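Local atomic coordinates of pyruvate carboxylase protein (Rhizobium etli, PDB entry 2QF7), a protein that belongs to the biotin-dependent carboxylases and joins an ATP-grasp biotin carboxylase region, a TIM-barrel domain and a biotin-carrying domain in one multidomain chain. Residues H499-D504 with M604-E609; D610-L615 with F992-M997. All coordinates share one frame; numbering follows the deposited sequence.

Interaction 1: residues H499-D504 with M604-E609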
ATOM      1  N   HIS A 499      -6.486 -17.959   1.265  1.00 24.05           N
ATOM      2  CA  HIS A 499      -7.409 -19.065   1.230  1.00 23.41           C
ATOM      3  C   HIS A 499      -8.180 -18.962   2.550  1.00 23.99           C
ATOM      4  O   HIS A 499      -7.573 -18.792   3.601  1.00 23.78           O
ATOM      5  CB  HIS A 499      -6.627 -20.402   1.180  1.00 23.13           C
ATOM      6  CG  HIS A 499      -7.489 -21.603   0.953  1.00 21.15           C
ATOM      7  ND1 HIS A 499      -8.275 -22.163   1.940  1.00 22.32           N
ATOM      8  CD2 HIS A 499      -7.731 -22.316  -0.171  1.00 21.27           C
ATOM      9  CE1 HIS A 499      -8.963 -23.167   1.432  1.00 20.62           C
ATOM     10  NE2 HIS A 499      -8.636 -23.291   0.160  1.00 21.51           N
ATOM     11  N   PRO A 500      -9.518 -19.102   2.520  1.00 24.54           N
ATOM     12  CA  PRO A 500     -10.310 -18.965   3.767  1.00 25.39           C
ATOM     13  C   PRO A 500      -9.938 -19.958   4.874  1.00 25.38           C
ATOM     14  O   PRO A 500     -10.159 -19.677   6.072  1.00 25.19           O
ATOM     15  CB  PRO A 500     -11.749 -19.228   3.302  1.00 26.02           C
ATOM     16  CG  PRO A 500     -11.584 -20.039   2.020  1.00 26.29           C
ATOM     17  CD  PRO A 500     -10.370 -19.428   1.358  1.00 25.53           C
ATOM     18  N   GLU A 501      -9.382 -21.106   4.495  1.00 26.09           N
ATOM     19  CA  GLU A 501      -9.010 -22.156   5.480  1.00 27.41           C
ATOM     20  C   GLU A 501      -7.596 -21.999   6.058  1.00 29.12           C
ATOM     21  O   GLU A 501      -7.265 -22.604   7.081  1.00 28.72           O
ATOM     22  CB  GLU A 501      -9.191 -23.563   4.881  1.00 28.14           C
ATOM     23  CG  GLU A 501     -10.643 -23.968   4.645  1.00 27.94           C
ATOM     24  CD  GLU A 501     -11.407 -24.070   5.981  1.00 31.91           C
ATOM     25  OE1 GLU A 501     -10.929 -24.803   6.840  1.00 30.71           O
ATOM     26  OE2 GLU A 501     -12.465 -23.427   6.171  1.00 34.18           O
ATOM     27  N   ALA A 502      -6.745 -21.198   5.420  1.00 30.11           N
ATOM     28  CA  ALA A 502      -5.403 -20.992   5.960  1.00 32.37           C
ATOM     29  C   ALA A 502      -5.329 -19.632   6.659  1.00 34.57           C
ATOM     30  O   ALA A 502      -4.423 -19.386   7.465  1.00 35.39           O
ATOM     31  CB  ALA A 502      -4.389 -21.100   4.896  1.00 32.90           C
ATOM     32  N   LYS A 503      -6.274 -18.754   6.300  1.00 36.46           N
ATOM     33  CA  LYS A 503      -6.745 -17.618   7.144  1.00 37.44           C
ATOM     34  C   LYS A 503      -5.756 -17.053   8.158  1.00 37.59           C
ATOM     35  O   LYS A 503      -4.733 -16.436   7.782  1.00 39.65           O
ATOM     36  N   ASP A 504      -6.107 -17.217   9.434  1.00 37.18           N
ATOM     37  CA  ASP A 504      -5.266 -16.858  10.554  1.00 36.16           C
ATOM     38  C   ASP A 504      -4.989 -18.154  11.320  1.00 35.85           C
ATOM     39  O   ASP A 504      -5.287 -18.279  12.519  1.00 35.45           O
ATOM     40  N   MET A 604     -14.213 -31.606  -1.787  1.00 21.41           N
ATOM     41  CA  MET A 604     -14.907 -30.581  -2.564  1.00 22.43           C
ATOM     42  C   MET A 604     -15.094 -29.292  -1.752  1.00 22.76           C
ATOM     43  O   MET A 604     -14.844 -28.204  -2.249  1.00 22.67           O
ATOM     44  CB  MET A 604     -16.299 -31.060  -2.995  1.00 21.79           C
ATOM     45  CG  MET A 604     -16.267 -32.128  -4.114  1.00 22.98           C
ATOM     46  SD  MET A 604     -17.923 -32.624  -4.635  1.00 22.42           S
ATOM     47  CE  MET A 604     -18.514 -33.663  -3.266  1.00 22.82           C
ATOM     48  N   ARG A 605     -15.564 -29.411  -0.522  1.00 23.35           N
ATOM     49  CA  ARG A 605     -15.959 -28.179   0.191  1.00 25.35           C
ATOM     50  C   ARG A 605     -14.748 -27.313   0.608  1.00 23.90           C
ATOM     51  O   ARG A 605     -14.826 -26.082   0.577  1.00 22.66           O
ATOM     52  CB  ARG A 605     -16.918 -28.462   1.360  1.00 25.60           C
ATOM     53  CG  ARG A 605     -16.349 -29.132   2.578  1.00 30.84           C
ATOM     54  CD  ARG A 605     -17.460 -29.662   3.584  1.00 29.33           C
ATOM     55  NE  ARG A 605     -18.641 -28.812   3.629  1.00 29.89           N
ATOM     56  CZ  ARG A 605     -19.910 -29.242   3.812  1.00 32.72           C
ATOM     57  NH1 ARG A 605     -20.900 -28.353   3.827  1.00 32.46           N
ATOM     58  NH2 ARG A 605     -20.226 -30.538   3.978  1.00 27.55           N
ATOM     59  N   PHE A 606     -13.643 -27.951   1.003  1.00 22.84           N
ATOM     60  CA  PHE A 606     -12.508 -27.197   1.558  1.00 22.60           C
ATOM     61  C   PHE A 606     -11.254 -27.226   0.695  1.00 22.88           C
ATOM     62  O   PHE A 606     -10.365 -26.367   0.863  1.00 22.59           O
ATOM     63  CB  PHE A 606     -12.156 -27.717   2.968  1.00 23.32           C
ATOM     64  CG  PHE A 606     -13.255 -27.453   4.012  1.00 23.68           C
ATOM     65  CD1 PHE A 606     -13.717 -26.159   4.232  1.00 24.39           C
ATOM     66  CD2 PHE A 606     -13.814 -28.502   4.749  1.00 28.44           C
ATOM     67  CE1 PHE A 606     -14.716 -25.901   5.167  1.00 29.09           C
ATOM     68  CE2 PHE A 606     -14.818 -28.256   5.708  1.00 26.77           C
ATOM     69  CZ  PHE A 606     -15.251 -26.963   5.921  1.00 27.12           C
ATOM     70  N   LEU A 607     -11.145 -28.221  -0.189  1.00 21.32           N
ATOM     71  CA  LEU A 607      -9.949 -28.332  -1.027  1.00 20.08           C
ATOM     72  C   LEU A 607     -10.228 -28.039  -2.495  1.00 20.30           C
ATOM     73  O   LEU A 607      -9.313 -28.099  -3.308  1.00 20.80           O
ATOM     74  CB  LEU A 607      -9.313 -29.733  -0.887  1.00 19.64           C
ATOM     75  CG  LEU A 607      -9.031 -30.195   0.552  1.00 21.06           C
ATOM     76  CD1 LEU A 607      -8.534 -31.663   0.647  1.00 20.99           C
ATOM     77  CD2 LEU A 607      -7.987 -29.163   1.171  1.00 23.92           C
ATOM     78  N   THR A 608     -11.474 -27.701  -2.821  1.00 21.68           N
ATOM     79  CA  THR A 608     -11.898 -27.438  -4.225  1.00 21.69           C
ATOM     80  C   THR A 608     -11.355 -28.535  -5.194  1.00 21.57           C
ATOM     81  O   THR A 608     -10.771 -28.219  -6.250  1.00 20.05           O
ATOM     82  CB  THR A 608     -11.375 -26.130  -4.737  1.00 22.90           C
ATOM     83  OG1 THR A 608     -11.144 -25.201  -3.665  1.00 24.59           O
ATOM     84  CG2 THR A 608     -12.365 -25.482  -5.831  1.00 23.05           C
ATOM     85  N   GLU A 609     -11.558 -29.792  -4.849  1.00 20.85           N
ATOM     86  CA  GLU A 609     -11.183 -30.904  -5.743  1.00 21.45           C
ATOM     87  C   GLU A 609     -12.127 -32.079  -5.701  1.00 22.61           C
ATOM     88  O   GLU A 609     -12.901 -32.232  -4.739  1.00 23.01           O
ATOM     89  CB  GLU A 609      -9.754 -31.362  -5.487  1.00 21.21           C
ATOM     90  CG  GLU A 609      -9.510 -31.962  -4.110  1.00 20.17           C
ATOM     91  CD  GLU A 609      -8.000 -32.091  -3.800  1.00 22.57           C
ATOM     92  OE1 GLU A 609      -7.185 -31.430  -4.462  1.00 24.48           O
ATOM     93  OE2 GLU A 609      -7.645 -32.813  -2.858  1.00 24.35           O
TER
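Glu501 brings its carboxylate obliquely to the CD1-CE1 side of the Phe606 ring, with OE2 3.5 Å from CE1 and CD 3.6 Å from CD1 of the phenylalanine. The carboxylate plane stands 44° from that of the ring. Glu501 gets there by folding: its chain bends at chi2 (-65°), which turns the carboxylate back toward the ring. The second touch is that of His499, whose CE1 comes at the imidazole edge to 3.5 Å from Phe606 O, near the ring plane; no hydrogen bond spans the two segments.

Behind this first shell, Glu501 N donates to His499 ND1 at 3.0 Å, which ties the two contact residues together, and His499 O accepts from both Ala502 N and Lys503 N, curling the loop into a compact turn. Histidine suits the place because its other nitrogen, NE2, can bond to the hydroxyl of Tyr1023, which also reaches Thr608 OG1. The loop after helix 483-497 is thereby joined to the C-terminal part of helix 599-607. Phenylalanine offers a flat ring to Arg569, which makes a cation-pi contact with it and, like Arg505, pairs with Glu501 OE1; these arginines probably offset the carboxylate's charge beside the ring.

Interaction 2: residues D610-L615 with F992-M997; sequences DPWERL and FASYLM
Trp612 NE1 donates to Ser994 OG across 2.8 Å, the one direct hydrogen bond between 610-615 and 992-997. The hydroxyl oxygen lies at the indole edge, only 3° out of the ring plane, although the N-H...O angle of 145° leaves the bond somewhat bent. Serine suits this buried site because its short side chain, with OG opposite the carbonyl carbon (chi1 -72°), puts an acceptor within reach of the indole N-H. A water carries the polar network further: it sits 2.6 Å from Ser994 OG and gives a weak, long bond to Asp610 OD1.

That same OD1 accepts from Trp612 N at 2.8 Å, met from above the carboxylate plane. Asp610 sits at the N-cap of helix 611-621, and this is its capping bond; Pro611 follows in the first turn, where a proline has no N-H to leave unpaired. Helix 611-621 follows the second strand of the TIM barrel, 591-596, by way of helix 599-607, while helix 989-997 belongs to the conserved carboxylase region.

The apolar part is small. Trp612 CZ2 packs on Ala993 CB at 3.8 Å, an alanine leaving room for the wide indole. Phe990 stacks on the tryptophan, Trp595 meets it edge-to-face, and Phe600 at about 90°.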
ATOM      1  N   ASP A 610     -12.041 -32.895  -6.757  1.00 21.56           N
ATOM      2  CA  ASP A 610     -13.000 -33.953  -7.060  1.00 22.32           C
ATOM      3  C   ASP A 610     -12.593 -35.276  -6.397  1.00 21.33           C
ATOM      4  O   ASP A 610     -11.529 -35.817  -6.715  1.00 23.03           O
ATOM      5  CB  ASP A 610     -13.074 -34.058  -8.605  1.00 22.90           C
ATOM      6  CG  ASP A 610     -14.048 -35.110  -9.101  1.00 26.02           C
ATOM      7  OD1 ASP A 610     -14.557 -35.908  -8.319  1.00 29.24           O
ATOM      8  OD2 ASP A 610     -14.324 -35.090 -10.309  1.00 35.63           O
ATOM      9  N   PRO A 611     -13.417 -35.827  -5.460  1.00 21.35           N
ATOM     10  CA  PRO A 611     -12.939 -37.087  -4.872  1.00 20.32           C
ATOM     11  C   PRO A 611     -12.814 -38.237  -5.901  1.00 20.27           C
ATOM     12  O   PRO A 611     -12.062 -39.198  -5.682  1.00 19.61           O
ATOM     13  CB  PRO A 611     -14.015 -37.427  -3.812  1.00 20.00           C
ATOM     14  CG  PRO A 611     -15.274 -36.758  -4.342  1.00 21.06           C
ATOM     15  CD  PRO A 611     -14.731 -35.438  -4.924  1.00 20.67           C
ATOM     16  N   TRP A 612     -13.562 -38.152  -6.997  1.00 20.02           N
ATOM     17  CA  TRP A 612     -13.529 -39.231  -7.985  1.00 21.33           C
ATOM     18  C   TRP A 612     -12.199 -39.220  -8.722  1.00 22.49           C
ATOM     19  O   TRP A 612     -11.646 -40.283  -9.073  1.00 23.03           O
ATOM     20  CB  TRP A 612     -14.701 -39.109  -8.992  1.00 21.46           C
ATOM     21  CG  TRP A 612     -16.021 -39.254  -8.355  1.00 22.45           C
ATOM     22  CD1 TRP A 612     -16.862 -38.235  -7.967  1.00 22.89           C
ATOM     23  CD2 TRP A 612     -16.660 -40.488  -7.955  1.00 22.82           C
ATOM     24  NE1 TRP A 612     -17.979 -38.763  -7.369  1.00 21.97           N
ATOM     25  CE2 TRP A 612     -17.885 -40.139  -7.348  1.00 23.00           C
ATOM     26  CE3 TRP A 612     -16.322 -41.854  -8.075  1.00 21.70           C
ATOM     27  CZ2 TRP A 612     -18.800 -41.109  -6.883  1.00 19.01           C
ATOM     28  CZ3 TRP A 612     -17.232 -42.813  -7.589  1.00 22.02           C
ATOM     29  CH2 TRP A 612     -18.449 -42.426  -7.010  1.00 20.49           C
ATOM     30  N   GLU A 613     -11.729 -38.019  -9.031  1.00 22.52           N
ATOM     31  CA  GLU A 613     -10.430 -37.872  -9.706  1.00 23.48           C
ATOM     32  C   GLU A 613      -9.321 -38.365  -8.794  1.00 22.95           C
ATOM     33  O   GLU A 613      -8.409 -39.064  -9.245  1.00 23.04           O
ATOM     34  CB  GLU A 613     -10.178 -36.426 -10.093  1.00 22.38           C
ATOM     35  CG  GLU A 613      -8.830 -36.215 -10.867  1.00 26.79           C
ATOM     36  CD  GLU A 613      -8.733 -36.951 -12.239  0.50 27.93           C
ATOM     37  OE1 GLU A 613      -9.668 -37.701 -12.649  0.50 26.56           O
ATOM     38  OE2 GLU A 613      -7.697 -36.748 -12.925  0.50 28.48           O
ATOM     39  N   ARG A 614      -9.375 -37.991  -7.505  1.00 22.28           N
ATOM     40  CA  ARG A 614      -8.384 -38.507  -6.576  1.00 22.69           C
ATOM     41  C   ARG A 614      -8.368 -40.036  -6.615  1.00 23.15           C
ATOM     42  O   ARG A 614      -7.304 -40.665  -6.666  1.00 22.73           O
ATOM     43  CB  ARG A 614      -8.692 -38.061  -5.141  1.00 22.77           C
ATOM     44  CG  ARG A 614      -7.643 -38.564  -4.151  1.00 24.09           C
ATOM     45  CD  ARG A 614      -7.990 -38.187  -2.693  1.00 22.62           C
ATOM     46  NE  ARG A 614      -8.093 -36.736  -2.486  1.00 22.56           N
ATOM     47  CZ  ARG A 614      -8.421 -36.182  -1.304  1.00 24.87           C
ATOM     48  NH1 ARG A 614      -8.621 -36.981  -0.225  1.00 20.75           N
ATOM     49  NH2 ARG A 614      -8.499 -34.846  -1.180  1.00 19.69           N
ATOM     50  N   LEU A 615      -9.548 -40.651  -6.586  1.00 22.27           N
ATOM     51  CA  LEU A 615      -9.587 -42.115  -6.563  1.00 21.88           C
ATOM     52  C   LEU A 615      -9.014 -42.653  -7.923  1.00 21.55           C
ATOM     53  O   LEU A 615      -8.251 -43.612  -7.952  1.00 21.49           O
ATOM     54  CB  LEU A 615     -11.037 -42.592  -6.324  1.00 21.86           C
ATOM     55  CG  LEU A 615     -11.300 -44.114  -6.500  1.00 21.88           C
ATOM     56  CD1 LEU A 615     -10.471 -44.940  -5.524  1.00 22.62           C
ATOM     57  CD2 LEU A 615     -12.773 -44.403  -6.290  1.00 20.57           C
ATOM     58  N   PHE A 992     -23.115 -36.934 -10.811  1.00 20.93           N
ATOM     59  CA  PHE A 992     -24.484 -37.116 -10.332  1.00 20.66           C
ATOM     60  C   PHE A 992     -24.493 -37.806  -8.945  1.00 20.70           C
ATOM     61  O   PHE A 992     -25.256 -37.393  -8.071  1.00 21.07           O
ATOM     62  CB  PHE A 992     -25.325 -37.867 -11.355  1.00 20.57           C
ATOM     63  CG  PHE A 992     -26.768 -38.055 -10.951  1.00 21.54           C
ATOM     64  CD1 PHE A 992     -27.520 -36.989 -10.448  1.00 23.32           C
ATOM     65  CD2 PHE A 992     -27.371 -39.291 -11.077  1.00 21.74           C
ATOM     66  CE1 PHE A 992     -28.868 -37.147 -10.078  1.00 22.49           C
ATOM     67  CE2 PHE A 992     -28.723 -39.476 -10.730  1.00 23.92           C
ATOM     68  CZ  PHE A 992     -29.465 -38.400 -10.213  1.00 24.85           C
ATOM     69  N   ALA A 993     -23.673 -38.841  -8.754  1.00 20.13           N
ATOM     70  CA  ALA A 993     -23.521 -39.436  -7.424  1.00 21.43           C
ATOM     71  C   ALA A 993     -23.079 -38.408  -6.339  1.00 21.87           C
ATOM     72  O   ALA A 993     -23.552 -38.466  -5.186  1.00 20.70           O
ATOM     73  CB  ALA A 993     -22.538 -40.632  -7.461  1.00 21.33           C
ATOM     74  N   SER A 994     -22.149 -37.514  -6.703  1.00 22.60           N
ATOM     75  CA  SER A 994     -21.697 -36.421  -5.819  1.00 22.65           C
ATOM     76  C   SER A 994     -22.889 -35.500  -5.441  1.00 23.01           C
ATOM     77  O   SER A 994     -23.108 -35.193  -4.271  1.00 23.92           O
ATOM     78  CB  SER A 994     -20.591 -35.631  -6.530  1.00 22.65           C
ATOM     79  OG  SER A 994     -19.394 -36.421  -6.582  1.00 24.58           O
ATOM     80  N   TYR A 995     -23.674 -35.111  -6.436  1.00 22.02           N
ATOM     81  CA  TYR A 995     -24.849 -34.275  -6.237  1.00 22.00           C
ATOM     82  C   TYR A 995     -25.932 -34.949  -5.342  1.00 22.85           C
ATOM     83  O   TYR A 995     -26.530 -34.272  -4.501  1.00 21.74           O
ATOM     84  CB  TYR A 995     -25.421 -33.898  -7.586  1.00 21.70           C
ATOM     85  CG  TYR A 995     -26.722 -33.156  -7.511  1.00 22.09           C
ATOM     86  CD1 TYR A 995     -26.768 -31.833  -7.046  1.00 17.98           C
ATOM     87  CD2 TYR A 995     -27.913 -33.769  -7.911  1.00 21.78           C
ATOM     88  CE1 TYR A 995     -27.980 -31.137  -6.981  1.00 23.65           C
ATOM     89  CE2 TYR A 995     -29.127 -33.080  -7.858  1.00 23.43           C
ATOM     90  CZ  TYR A 995     -29.150 -31.765  -7.387  1.00 24.14           C
ATOM     91  OH  TYR A 995     -30.334 -31.084  -7.327  1.00 23.77           O
ATOM     92  N   LEU A 996     -26.148 -36.261  -5.525  1.00 21.51           N
ATOM     93  CA  LEU A 996     -27.095 -37.035  -4.709  1.00 21.95           C
ATOM     94  C   LEU A 996     -26.705 -37.068  -3.239  1.00 22.80           C
ATOM     95  O   LEU A 996     -27.569 -36.974  -2.352  1.00 22.89           O
ATOM     96  CB  LEU A 996     -27.191 -38.478  -5.223  1.00 21.35           C
ATOM     97  CG  LEU A 996     -28.008 -38.620  -6.506  1.00 20.03           C
ATOM     98  CD1 LEU A 996     -27.938 -40.088  -7.056  1.00 21.32           C
ATOM     99  CD2 LEU A 996     -29.446 -38.148  -6.292  1.00 20.47           C
ATOM    100  N   MET A 997     -25.403 -37.225  -2.986  1.00 21.52           N
ATOM    101  CA  MET A 997     -24.874 -37.226  -1.641  1.00 22.31           C
ATOM    102  C   MET A 997     -24.805 -35.825  -1.036  1.00 22.97           C
ATOM    103  O   MET A 997     -25.207 -35.633   0.139  1.00 23.61           O
ATOM    104  CB  MET A 997     -23.466 -37.858  -1.611  1.00 22.55           C
ATOM    105  CG  MET A 997     -23.449 -39.388  -1.933  1.00 22.46           C
ATOM    106  SD  MET A 997     -24.052 -40.352  -0.530  1.00 25.43           S
ATOM    107  CE  MET A 997     -25.639 -40.781  -1.198  1.00 23.42           C
TER
HETATM  108  O   HOH W   1     -17.605 -34.706  -7.220  1.00 15.37           O

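How the interactions relate
Interactions 1 and 2 follow one another along the chain, their centres about 18 Å apart, and share the turn between helices 599-607 and 611-621. They touch directly: Glu609 OE2 and Arg614 NH2 form a salt bridge of 2.8 Å, and Met604 CG packs on Pro611 CD at 3.7 Å. Leu607 CD1 also lies 3.7 Å from Arg614 NH2, so an apolar branch lines the buried charge pair. Around this turn the two successive segments reach different partners, 604-609 the loop 499-504 and 610-615 the helical segment 992-997. Helix 999-1012 touches both contacts, through Met604 on Phe1005 and Ser994 on Phe1002.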